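Local atomic coordinates of prolyl oligopeptidase (Novosphingobium capsulatum, PDB entry 1YR2), a protein that probably cleaves oligopeptides on the carboxyl side of proline, and to a lesser extent alanine, as a serine endopeptidase of the S9A prolyl oligopeptidase family. Residues A[418-423]-A[434-439]; A[604-608]-A[620-624]; A[268-272]-A[284-288]; A[95-99]-A[707-711]. All blocks are in the same frame, centred on the assembly; numbering follows the deposited sequence.

Interaction 1: A[418-423]-A[434-439]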
loop_
_atom_site.group_PDB
_atom_site.type_symbol
_atom_site.label_atom_id
_atom_site.label_comp_id
_atom_site.label_asym_id
_atom_site.label_seq_id
_atom_site.Cartn_x
_atom_site.Cartn_y
_atom_site.Cartn_z
ATOM N N ASP A 418 25.021 15.267 7.600
ATOM C CA ASP A 418 25.500 13.903 7.400
ATOM C C ASP A 418 25.516 13.601 5.885
ATOM O O ASP A 418 24.502 13.812 5.202
ATOM C CB ASP A 418 24.545 12.952 8.145
ATOM C CG ASP A 418 25.052 11.533 8.244
ATOM O OD1 ASP A 418 25.859 11.092 7.391
ATOM O OD2 ASP A 418 24.654 10.771 9.174
ATOM N N ARG A 419 26.607 13.040 5.376
ATOM C CA ARG A 419 26.726 12.715 3.953
ATOM C C ARG A 419 26.081 11.381 3.546
ATOM O O ARG A 419 25.968 11.108 2.374
ATOM C CB ARG A 419 28.192 12.720 3.542
ATOM C CG ARG A 419 29.019 11.534 4.044
ATOM C CD ARG A 419 30.500 11.846 4.044
ATOM N NE ARG A 419 31.301 10.937 4.867
ATOM C CZ ARG A 419 32.631 10.855 4.797
ATOM N NH1 ARG A 419 33.317 11.630 3.953
ATOM N NH2 ARG A 419 33.293 10.003 5.576
ATOM N N HIS A 420 25.667 10.565 4.514
ATOM C CA HIS A 420 25.054 9.260 4.258
ATOM C C HIS A 420 23.563 9.433 4.481
ATOM O O HIS A 420 23.117 9.843 5.573
ATOM C CB HIS A 420 25.605 8.188 5.200
ATOM C CG HIS A 420 27.054 7.909 4.989
ATOM N ND1 HIS A 420 27.567 7.578 3.750
ATOM C CD2 HIS A 420 28.111 8.002 5.828
ATOM C CE1 HIS A 420 28.883 7.455 3.845
ATOM N NE2 HIS A 420 29.231 7.691 5.100
ATOM N N ALA A 421 22.804 9.229 3.423
ATOM C CA ALA A 421 21.350 9.155 3.527
ATOM C C ALA A 421 20.830 7.859 2.898
ATOM O O ALA A 421 21.582 7.122 2.272
ATOM C CB ALA A 421 20.721 10.373 2.868
ATOM N N TYR A 422 19.556 7.573 3.094
ATOM C CA TYR A 422 18.938 6.295 2.693
ATOM C C TYR A 422 17.509 6.575 2.254
ATOM O O TYR A 422 16.859 7.465 2.803
ATOM C CB TYR A 422 18.938 5.307 3.859
ATOM C CG TYR A 422 20.337 5.111 4.374
ATOM C CD1 TYR A 422 21.187 4.180 3.788
ATOM C CD2 TYR A 422 20.868 5.982 5.332
ATOM C CE1 TYR A 422 22.536 4.046 4.207
ATOM C CE2 TYR A 422 22.186 5.887 5.746
ATOM C CZ TYR A 422 23.020 4.928 5.170
ATOM O OH TYR A 422 24.320 4.855 5.584
ATOM N N LEU A 423 17.035 5.812 1.280
ATOM C CA LEU A 423 15.697 5.953 0.705
ATOM C C LEU A 423 15.116 4.554 0.537
ATOM O O LEU A 423 15.794 3.662 0.022
ATOM C CB LEU A 423 15.829 6.659 -0.665
ATOM C CG LEU A 423 14.639 6.997 -1.527
ATOM C CD1 LEU A 423 13.717 7.890 -0.747
ATOM C CD2 LEU A 423 15.096 7.839 -2.704
ATOM N N VAL A 434 16.186 -0.857 0.967
ATOM C CA VAL A 434 16.891 0.367 1.299
ATOM C C VAL A 434 17.992 0.661 0.273
ATOM O O VAL A 434 18.867 -0.178 0.035
ATOM C CB VAL A 434 17.494 0.249 2.734
ATOM C CG1 VAL A 434 18.363 1.476 3.046
ATOM C CG2 VAL A 434 16.373 0.045 3.788
ATOM N N LEU A 435 17.930 1.824 -0.363
ATOM C CA LEU A 435 18.995 2.363 -1.200
ATOM C C LEU A 435 19.829 3.381 -0.446
ATOM O O LEU A 435 19.292 4.150 0.360
ATOM C CB LEU A 435 18.395 3.094 -2.406
ATOM C CG LEU A 435 17.456 2.259 -3.285
ATOM C CD1 LEU A 435 16.868 3.221 -4.366
ATOM C CD2 LEU A 435 18.159 1.062 -3.892
ATOM N N ALA A 436 21.117 3.469 -0.773
ATOM C CA ALA A 436 21.955 4.516 -0.209
ATOM C C ALA A 436 21.747 5.723 -1.119
ATOM O O ALA A 436 21.643 5.572 -2.345
ATOM C CB ALA A 436 23.433 4.105 -0.186
ATOM N N LEU A 437 21.588 6.888 -0.510
ATOM C CA LEU A 437 21.396 8.144 -1.210
ATOM C C LEU A 437 22.540 9.064 -0.856
ATOM O O LEU A 437 22.807 9.286 0.297
ATOM C CB LEU A 437 20.060 8.773 -0.787
ATOM C CG LEU A 437 19.797 10.208 -1.186
ATOM C CD1 LEU A 437 19.643 10.319 -2.682
ATOM C CD2 LEU A 437 18.558 10.714 -0.417
ATOM N N ASP A 438 23.231 9.596 -1.857
ATOM C CA ASP A 438 24.235 10.634 -1.637
ATOM C C ASP A 438 23.514 11.948 -1.840
ATOM O O ASP A 438 23.139 12.301 -2.946
ATOM C CB ASP A 438 25.369 10.494 -2.642
ATOM C CG ASP A 438 26.454 11.554 -2.450
ATOM O OD1 ASP A 438 26.245 12.517 -1.698
ATOM O OD2 ASP A 438 27.529 11.496 -3.043
ATOM N N PRO A 439 23.260 12.673 -0.776
ATOM C CA PRO A 439 22.413 13.859 -0.898
ATOM C C PRO A 439 23.080 14.965 -1.698
ATOM O O PRO A 439 22.342 15.693 -2.328
ATOM C CB PRO A 439 22.087 14.207 0.566
ATOM C CG PRO A 439 23.153 13.698 1.319
ATOM C CD PRO A 439 23.705 12.455 0.603
HETATM O O HOH W 1 27.048 13.821 0.451
#
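Ala421, Leu423, Leu435 and Leu437 lie on one face of the two paired strands and form the apolar centre of this contact, with Ala421 CB 3.9 Å from Leu437 CD2. The leucines continue outward onto neighbouring parts of the blade: Leu423 reaches Ala409 of strand 408-413, and Leu435 packs on Pro404. On the other face Tyr422 lies across Ala436 and Val434, its CB 4.0 Å from Val434 CG1; its ring meets Trp447 edge-to-face and its hydroxyl bonds to Arg116 of strand 110-117, in the neighbouring blade.

Between these faces the antiparallel backbones are joined by four hydrogen bonds. Ala421 and Leu437 exchange two, Ala421 N to Leu437 O at 3.1 Å and Leu437 N to Ala421 O at 2.8 Å. Leu423 and Leu435 do the same, Leu423 N to Leu435 O at 3.0 Å and Leu435 N to Leu423 O at 2.8 Å. Tyr422 and Ala436 form the non-hydrogen-bonded pair.

Toward the polar edge the ladder gives way to loop. Pro439 CD rests 3.2 Å from Arg419 O, and an Asx turn, His420 N to Asp418 OD1 at 2.9 Å, shapes the approach to the strand. A water donates to Asp438 OD1, which also accepts from Ala440 N. Backbone bonding thus sets the register of the two middle strands of a four-stranded β-propeller blade, while apolar side chains on both faces tie them to their surroundings.

Interaction 2: A[604-608]-A[620-624]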
loop_
_atom_site.group_PDB
_atom_site.type_symbol
_atom_site.label_atom_id
_atom_site.label_comp_id
_atom_site.label_asym_id
_atom_site.label_seq_id
_atom_site.Cartn_x
_atom_site.Cartn_y
_atom_site.Cartn_z
ATOM N N MET A 604 -25.486 -5.030 -8.468
ATOM C CA MET A 604 -25.379 -3.595 -8.223
ATOM C C MET A 604 -26.727 -2.958 -7.971
ATOM O O MET A 604 -26.803 -1.755 -7.705
ATOM C CB MET A 604 -24.721 -2.945 -9.438
ATOM C CG MET A 604 -23.263 -3.314 -9.613
ATOM S SD MET A 604 -22.222 -2.866 -8.205
ATOM C CE MET A 604 -22.443 -1.121 -8.103
ATOM N N LEU A 605 -27.797 -3.744 -8.054
ATOM C CA LEU A 605 -29.115 -3.265 -7.689
ATOM C C LEU A 605 -29.420 -3.511 -6.219
ATOM O O LEU A 605 -30.312 -2.852 -5.678
ATOM C CB LEU A 605 -30.210 -3.899 -8.564
ATOM C CG LEU A 605 -30.035 -3.742 -10.062
ATOM C CD1 LEU A 605 -31.298 -4.328 -10.770
ATOM C CD2 LEU A 605 -29.813 -2.321 -10.406
ATOM N N ARG A 606 -28.694 -4.461 -5.602
ATOM C CA ARG A 606 -28.956 -4.870 -4.233
ATOM C C ARG A 606 -27.742 -4.745 -3.290
ATOM O O ARG A 606 -27.780 -5.238 -2.160
ATOM C CB ARG A 606 -29.477 -6.315 -4.236
ATOM C CG ARG A 606 -30.869 -6.454 -4.809
ATOM C CD ARG A 606 -31.349 -7.886 -4.896
ATOM N NE ARG A 606 -31.440 -8.525 -3.577
ATOM C CZ ARG A 606 -32.377 -8.270 -2.683
ATOM N NH1 ARG A 606 -33.326 -7.380 -2.900
ATOM N NH2 ARG A 606 -32.373 -8.914 -1.542
ATOM N N PHE A 607 -26.682 -4.085 -3.720
ATOM C CA PHE A 607 -25.420 -4.049 -2.943
ATOM C C PHE A 607 -25.600 -3.385 -1.576
ATOM O O PHE A 607 -24.987 -3.795 -0.580
ATOM C CB PHE A 607 -24.310 -3.330 -3.714
ATOM C CG PHE A 607 -24.517 -1.857 -3.819
ATOM C CD1 PHE A 607 -24.095 -1.029 -2.805
ATOM C CD2 PHE A 607 -25.115 -1.287 -4.925
ATOM C CE1 PHE A 607 -24.285 0.319 -2.871
ATOM C CE2 PHE A 607 -25.308 0.052 -4.985
ATOM C CZ PHE A 607 -24.916 0.858 -3.927
ATOM N N ASP A 608 -26.507 -2.434 -1.519
ATOM C CA ASP A 608 -26.774 -1.719 -0.280
ATOM C C ASP A 608 -27.721 -2.424 0.707
ATOM O O ASP A 608 -28.021 -1.869 1.761
ATOM C CB ASP A 608 -27.250 -0.316 -0.582
ATOM C CG ASP A 608 -28.657 -0.272 -1.140
ATOM O OD1 ASP A 608 -29.119 -1.236 -1.818
ATOM O OD2 ASP A 608 -29.343 0.747 -0.988
ATOM N N TYR A 620 -21.258 4.591 -5.931
ATOM C CA TYR A 620 -22.175 3.861 -6.834
ATOM C C TYR A 620 -23.539 4.497 -7.082
ATOM O O TYR A 620 -24.215 4.200 -8.066
ATOM C CB TYR A 620 -22.396 2.447 -6.256
ATOM C CG TYR A 620 -21.177 1.546 -6.238
ATOM C CD1 TYR A 620 -20.073 1.769 -7.066
ATOM C CD2 TYR A 620 -21.124 0.456 -5.381
ATOM C CE1 TYR A 620 -18.943 0.892 -7.080
ATOM C CE2 TYR A 620 -20.024 -0.418 -5.376
ATOM C CZ TYR A 620 -18.950 -0.201 -6.231
ATOM O OH TYR A 620 -17.897 -1.062 -6.196
ATOM N N GLY A 621 -23.962 5.316 -6.142
ATOM C CA GLY A 621 -25.274 5.932 -6.167
ATOM C C GLY A 621 -26.270 5.141 -5.362
ATOM O O GLY A 621 -25.902 4.154 -4.683
ATOM N N TYR A 622 -27.556 5.539 -5.486
ATOM C CA TYR A 622 -28.625 5.038 -4.622
ATOM C C TYR A 622 -29.661 4.255 -5.411
ATOM O O TYR A 622 -30.345 4.849 -6.260
ATOM C CB TYR A 622 -29.325 6.213 -3.953
ATOM C CG TYR A 622 -28.436 6.992 -3.037
ATOM C CD1 TYR A 622 -27.598 7.965 -3.533
ATOM C CD2 TYR A 622 -28.378 6.706 -1.687
ATOM C CE1 TYR A 622 -26.743 8.670 -2.697
ATOM C CE2 TYR A 622 -27.545 7.396 -0.853
ATOM C CZ TYR A 622 -26.733 8.395 -1.349
ATOM O OH TYR A 622 -25.834 9.077 -0.528
ATOM N N PRO A 623 -29.755 2.941 -5.219
ATOM C CA PRO A 623 -30.739 2.134 -5.961
ATOM C C PRO A 623 -32.205 2.523 -5.822
ATOM O O PRO A 623 -32.999 2.176 -6.726
ATOM C CB PRO A 623 -30.537 0.741 -5.424
ATOM C CG PRO A 623 -29.137 0.720 -4.960
ATOM C CD PRO A 623 -28.849 2.084 -4.429
ATOM N N GLU A 624 -32.557 3.149 -4.703
ATOM C CA GLU A 624 -33.914 3.643 -4.448
ATOM C C GLU A 624 -34.251 4.903 -5.246
ATOM O O GLU A 624 -35.420 5.307 -5.327
ATOM C CB GLU A 624 -34.132 3.899 -2.944
ATOM C CG GLU A 624 -33.432 5.134 -2.333
ATOM C CD GLU A 624 -32.066 4.814 -1.699
ATOM O OE1 GLU A 624 -31.430 3.749 -2.005
ATOM O OE2 GLU A 624 -31.608 5.661 -0.899
HETATM O O HOH W 2 -31.713 1.214 -1.529
#
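Two irregular pieces of the α/β-hydrolase domain meet here, both from the excursion that follows strand 594-598, and they pack chiefly through aromatic and apolar groups. Among the ring contacts, the edge of Tyr620 points at the face of Phe607 in a T-shaped pair, with centroids 5.3 Å apart and planes at 82°. Met604 closes over a face of Tyr620 in a Met-aromatic contact; its methyl makes a CH-pi interaction, with CE 3.5 Å from the ring centroid. The Tyr620 hydroxyl bonds to Asn576, which lies within the probable nucleophile elbow (GxSxG).

Pro623 packs with its CG 3.9 Å from Phe607 CE2 and its CB against the Leu605 carbonyl, 3.6 Å from Leu605 O. Leu632 of helix 626-633 covers Met604, Leu605 and Pro623. Between Tyr620 and Pro623, Gly621 follows helix 617-620 with a positive phi that suits glycine and turns the chain toward Pro623.

The polar interactions lie at one end. Asp608 and Glu624 are like charges, reconciled by salt bridges from both to Arg614 and by a shared water, which donates to Asp608 OD2 at 2.5 Å and to Glu624 OE1 at 2.6 Å.

Interaction 3: A[268-272]-A[284-288]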
loop_
_atom_site.group_PDB
_atom_site.type_symbol
_atom_site.label_atom_id
_atom_site.label_comp_id
_atom_site.label_asym_id
_atom_site.label_seq_id
_atom_site.Cartn_x
_atom_site.Cartn_y
_atom_site.Cartn_z
ATOM N N LYS A 268 -9.638 16.553 24.584
ATOM C CA LYS A 268 -9.542 15.567 23.505
ATOM C C LYS A 268 -8.321 15.775 22.601
ATOM O O LYS A 268 -8.020 14.961 21.735
ATOM C CB LYS A 268 -10.804 15.583 22.662
ATOM C CG LYS A 268 -12.057 15.377 23.442
ATOM C CD LYS A 268 -13.275 15.183 22.567
ATOM C CE LYS A 268 -14.469 14.840 23.419
ATOM N NZ LYS A 268 -15.217 13.657 22.873
ATOM N N ARG A 269 -7.592 16.861 22.830
ATOM C CA ARG A 269 -6.385 17.163 22.045
ATOM C C ARG A 269 -5.237 16.223 22.435
ATOM O O ARG A 269 -4.949 16.048 23.623
ATOM C CB ARG A 269 -5.990 18.610 22.345
ATOM C CG ARG A 269 -5.162 19.311 21.365
ATOM C CD ARG A 269 -5.783 19.445 19.970
ATOM N NE ARG A 269 -7.033 20.156 19.942
ATOM C CZ ARG A 269 -7.173 21.443 19.701
ATOM N NH1 ARG A 269 -6.128 22.220 19.497
ATOM N NH2 ARG A 269 -8.375 21.965 19.638
ATOM N N GLY A 270 -4.631 15.588 21.431
ATOM C CA GLY A 270 -3.443 14.775 21.566
ATOM C C GLY A 270 -2.186 15.572 21.222
ATOM O O GLY A 270 -2.252 16.529 20.442
ATOM N N HIS A 271 -1.036 15.191 21.767
ATOM C CA HIS A 271 0.180 15.993 21.625
ATOM C C HIS A 271 1.341 15.036 21.493
ATOM O O HIS A 271 1.493 14.084 22.315
ATOM C CB HIS A 271 0.444 16.821 22.867
ATOM C CG HIS A 271 -0.681 17.733 23.247
ATOM N ND1 HIS A 271 -1.034 18.816 22.485
ATOM C CD2 HIS A 271 -1.531 17.718 24.298
ATOM C CE1 HIS A 271 -2.057 19.426 23.042
ATOM N NE2 HIS A 271 -2.359 18.797 24.158
ATOM N N GLY A 272 2.108 15.242 20.423
ATOM C CA GLY A 272 3.329 14.461 20.187
ATOM C C GLY A 272 4.506 15.442 20.104
ATOM O O GLY A 272 4.374 16.579 19.589
ATOM N N ILE A 284 6.005 20.555 19.087
ATOM C CA ILE A 284 4.875 19.757 19.538
ATOM C C ILE A 284 3.750 19.906 18.504
ATOM O O ILE A 284 3.308 21.007 18.198
ATOM C CB ILE A 284 4.414 20.179 20.937
ATOM C CG1 ILE A 284 5.535 19.908 21.931
ATOM C CG2 ILE A 284 3.143 19.420 21.321
ATOM C CD1 ILE A 284 5.359 20.597 23.194
ATOM N N THR A 285 3.324 18.755 18.001
ATOM C CA THR A 285 2.231 18.598 17.052
ATOM C C THR A 285 1.018 18.087 17.789
ATOM O O THR A 285 1.088 17.059 18.482
ATOM C CB THR A 285 2.716 17.555 16.025
ATOM O OG1 THR A 285 3.820 18.143 15.318
ATOM C CG2 THR A 285 1.730 17.330 14.981
ATOM N N SER A 286 -0.127 18.717 17.547
ATOM C CA SER A 286 -1.326 18.393 18.278
ATOM C C SER A 286 -2.532 18.288 17.334
ATOM O O SER A 286 -2.726 19.110 16.427
ATOM C CB SER A 286 -1.604 19.464 19.352
ATOM O OG SER A 286 -0.463 19.723 20.142
ATOM N N SER A 287 -3.348 17.282 17.588
ATOM C CA SER A 287 -4.548 17.044 16.791
ATOM C C SER A 287 -5.662 16.470 17.633
ATOM O O SER A 287 -5.460 16.082 18.784
ATOM C CB SER A 287 -4.215 16.104 15.624
ATOM O OG SER A 287 -3.831 14.807 16.099
ATOM N N GLU A 288 -6.839 16.372 17.022
ATOM C CA GLU A 288 -7.997 15.855 17.676
ATOM C C GLU A 288 -8.833 15.164 16.626
ATOM O O GLU A 288 -9.126 15.782 15.615
ATOM C CB GLU A 288 -8.748 17.068 18.226
ATOM C CG GLU A 288 -9.846 16.729 19.133
ATOM C CD GLU A 288 -10.426 17.950 19.809
ATOM O OE1 GLU A 288 -9.649 18.829 20.309
ATOM O OE2 GLU A 288 -11.668 17.989 19.852
HETATM O O HOH W 3 6.136 17.198 16.648
#
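This β-hairpin forms the first two strands of a four-stranded propeller blade, and its backbone groups are paired in regular antiparallel fashion. Gly270 N donates to Ser287 O at 2.8 Å and Gly270 O accepts from Ser287 N at 3.1 Å; Gly272 N reaches Thr285 O at 2.8 Å, and Gly272 O receives Thr285 N at 2.9 Å. At the intervening non-hydrogen-bonded pair, the His271 backbone turns to the preceding blade: its N is taken by Gln243 and its O by Ser225. Ser286 instead bonds through its backbone to Thr295 of the next strand.

The side chains of that pair also join, His271 ND1 lying 2.6 Å from Ser286 OG, while Thr263 satisfies NE2 and fixes the other side of the imidazole. Gly270 and Gly272 put no side chain on the face they share with Thr285 and Ser287. Next to the Gly270-Ser287 pair, Arg269 and Glu288 form a salt bridge, with Arg269 NE donating to Glu288 OE1 at 3.0 Å and Arg269 NH2 adding a weak bond to the same oxygen at 3.5 Å.

Interaction 4: A[95-99]-A[707-711]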
loop_
_atom_site.group_PDB
_atom_site.type_symbol
_atom_site.label_atom_id
_atom_site.label_comp_id
_atom_site.label_asym_id
_atom_site.label_seq_id
_atom_site.Cartn_x
_atom_site.Cartn_y
_atom_site.Cartn_z
ATOM N N ARG A 95 -0.213 -25.701 -12.950
ATOM C CA ARG A 95 -0.362 -25.321 -11.555
ATOM C C ARG A 95 0.873 -25.565 -10.706
ATOM O O ARG A 95 1.266 -24.706 -9.900
ATOM C CB ARG A 95 -1.533 -26.029 -10.900
ATOM C CG ARG A 95 -1.859 -25.412 -9.586
ATOM C CD ARG A 95 -2.888 -26.106 -8.800
ATOM N NE ARG A 95 -3.139 -25.415 -7.525
ATOM C CZ ARG A 95 -2.461 -25.615 -6.397
ATOM N NH1 ARG A 95 -1.423 -26.431 -6.378
ATOM N NH2 ARG A 95 -2.804 -24.949 -5.297
ATOM N N ALA A 96 1.470 -26.732 -10.888
ATOM C CA ALA A 96 2.631 -27.159 -10.114
ATOM C C ALA A 96 3.764 -26.161 -10.141
ATOM O O ALA A 96 4.333 -25.827 -9.103
ATOM C CB ALA A 96 3.131 -28.497 -10.659
ATOM N N ALA A 97 4.092 -25.693 -11.341
ATOM C CA ALA A 97 5.222 -24.821 -11.556
ATOM C C ALA A 97 4.925 -23.447 -10.971
ATOM O O ALA A 97 5.810 -22.783 -10.418
ATOM C CB ALA A 97 5.498 -24.687 -13.034
ATOM N N LEU A 98 3.672 -23.030 -11.058
ATOM C CA LEU A 98 3.290 -21.718 -10.503
ATOM C C LEU A 98 3.291 -21.727 -8.990
ATOM O O LEU A 98 3.757 -20.762 -8.380
ATOM C CB LEU A 98 1.938 -21.267 -11.013
ATOM C CG LEU A 98 1.919 -20.937 -12.510
ATOM C CD1 LEU A 98 0.477 -21.101 -13.076
ATOM C CD2 LEU A 98 2.454 -19.560 -12.863
ATOM N N GLU A 99 2.740 -22.783 -8.386
ATOM C CA GLU A 99 2.723 -22.929 -6.922
ATOM C C GLU A 99 4.151 -22.942 -6.363
ATOM O O GLU A 99 4.401 -22.372 -5.327
ATOM C CB GLU A 99 2.018 -24.187 -6.451
ATOM C CG GLU A 99 1.920 -24.283 -4.931
ATOM C CD GLU A 99 1.220 -25.549 -4.418
ATOM O OE1 GLU A 99 1.783 -26.671 -4.543
ATOM O OE2 GLU A 99 0.095 -25.424 -3.859
ATOM N N ALA A 707 -2.078 -19.854 -7.117
ATOM C CA ALA A 707 -1.643 -20.893 -8.036
ATOM C C ALA A 707 -2.815 -21.396 -8.914
ATOM O O ALA A 707 -2.640 -21.600 -10.085
ATOM C CB ALA A 707 -1.043 -22.062 -7.277
ATOM N N ASP A 708 -3.970 -21.623 -8.305
ATOM C CA ASP A 708 -5.197 -22.045 -9.006
ATOM C C ASP A 708 -5.619 -21.003 -10.049
ATOM O O ASP A 708 -5.860 -21.304 -11.210
ATOM C CB ASP A 708 -6.346 -22.174 -8.011
ATOM C CG ASP A 708 -6.353 -23.510 -7.254
ATOM O OD1 ASP A 708 -5.556 -24.448 -7.584
ATOM O OD2 ASP A 708 -7.144 -23.719 -6.292
ATOM N N VAL A 709 -5.732 -19.775 -9.600
ATOM C CA VAL A 709 -6.174 -18.704 -10.489
ATOM C C VAL A 709 -5.177 -18.562 -11.612
ATOM O O VAL A 709 -5.554 -18.493 -12.765
ATOM C CB VAL A 709 -6.346 -17.387 -9.697
ATOM C CG1 VAL A 709 -6.554 -16.172 -10.598
ATOM C CG2 VAL A 709 -7.499 -17.493 -8.716
ATOM N N GLN A 710 -3.896 -18.453 -11.300
ATOM C CA GLN A 710 -2.945 -18.247 -12.366
ATOM C C GLN A 710 -2.816 -19.441 -13.318
ATOM O O GLN A 710 -2.570 -19.274 -14.501
ATOM C CB GLN A 710 -1.608 -17.772 -11.821
ATOM C CG GLN A 710 -1.678 -16.336 -11.329
ATOM C CD GLN A 710 -0.331 -15.755 -10.934
ATOM O OE1 GLN A 710 0.736 -16.373 -11.194
ATOM N NE2 GLN A 710 -0.352 -14.557 -10.359
ATOM N N ALA A 711 -2.939 -20.647 -12.811
ATOM C CA ALA A 711 -2.949 -21.823 -13.689
ATOM C C ALA A 711 -4.137 -21.746 -14.658
ATOM O O ALA A 711 -3.989 -22.057 -15.845
ATOM C CB ALA A 711 -3.054 -23.085 -12.852
#
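A salt-bridge network of Arg95, Glu99 and Asp708 joins helices more than 600 residues apart in sequence. Arg95 extends its side chain along helix 699-717, and its NE donates to Asp708 OD1 at a short 2.6 Å. One turn further along its own helix, Glu99 accepts weak bonds through OE2 from Arg95 NH1 at 3.1 Å and NH2 at 3.3 Å, so the guanidinium is held between a carboxylate of each helix. Asp708 is shared as well: its OD2 forms a salt bridge with Arg686, which extends the network to strand 683-687 at the edge of the central sheet.

Two alanines make up much of the contact surface of helix 699-717. Ala707 and Ala711, one turn apart, direct their methyl groups at the partner helix. Ala707 CB lies over a face of the Arg95 guanidinium and 3.8 Å from Glu99 CB, while Ala711 CB packs 3.7 Å from Arg95 CA. Leu98 fills the space beside them, its CD1 3.5 Å from Ala711 N, and also touches Thr512 of helix 508-514. Gln710 borders this patch, its OE1 4.0 Å from Leu98 CD2, while its NE2 bonds to Gly509 O.

The segment axes come within 8.7 Å at an angle of 129°. Packing of an N-terminal helix, which precedes the propeller in sequence, against helix 699-717, the last helix of the α/β-hydrolase fold, is characteristic of the prolyl oligopeptidase fold, in which the catalytic domain is built from both ends of the chain.

Interactions 1 and 3 are antiparallel strand pairs in different blades of the β-propeller, with centres 31 Å apart, whereas interactions 2 and 4 join loops and helices of the catalytic domain, 36 Å apart between centres. The catalytic-domain contacts are buried; the blade contacts are only partly so. The two blade contacts share a backbone ladder but differ in dressing: interaction 1 is lined by leucines, interaction 3 by glycines, serines and an ion pair. In the catalytic domain, interaction 2 relies on rings and proline with charges at its margin, while interaction 4 places a salt-bridge network at a largely buried helix-helix interface. Interaction 4 also closes the longest loop, enclosing the other three in sequence.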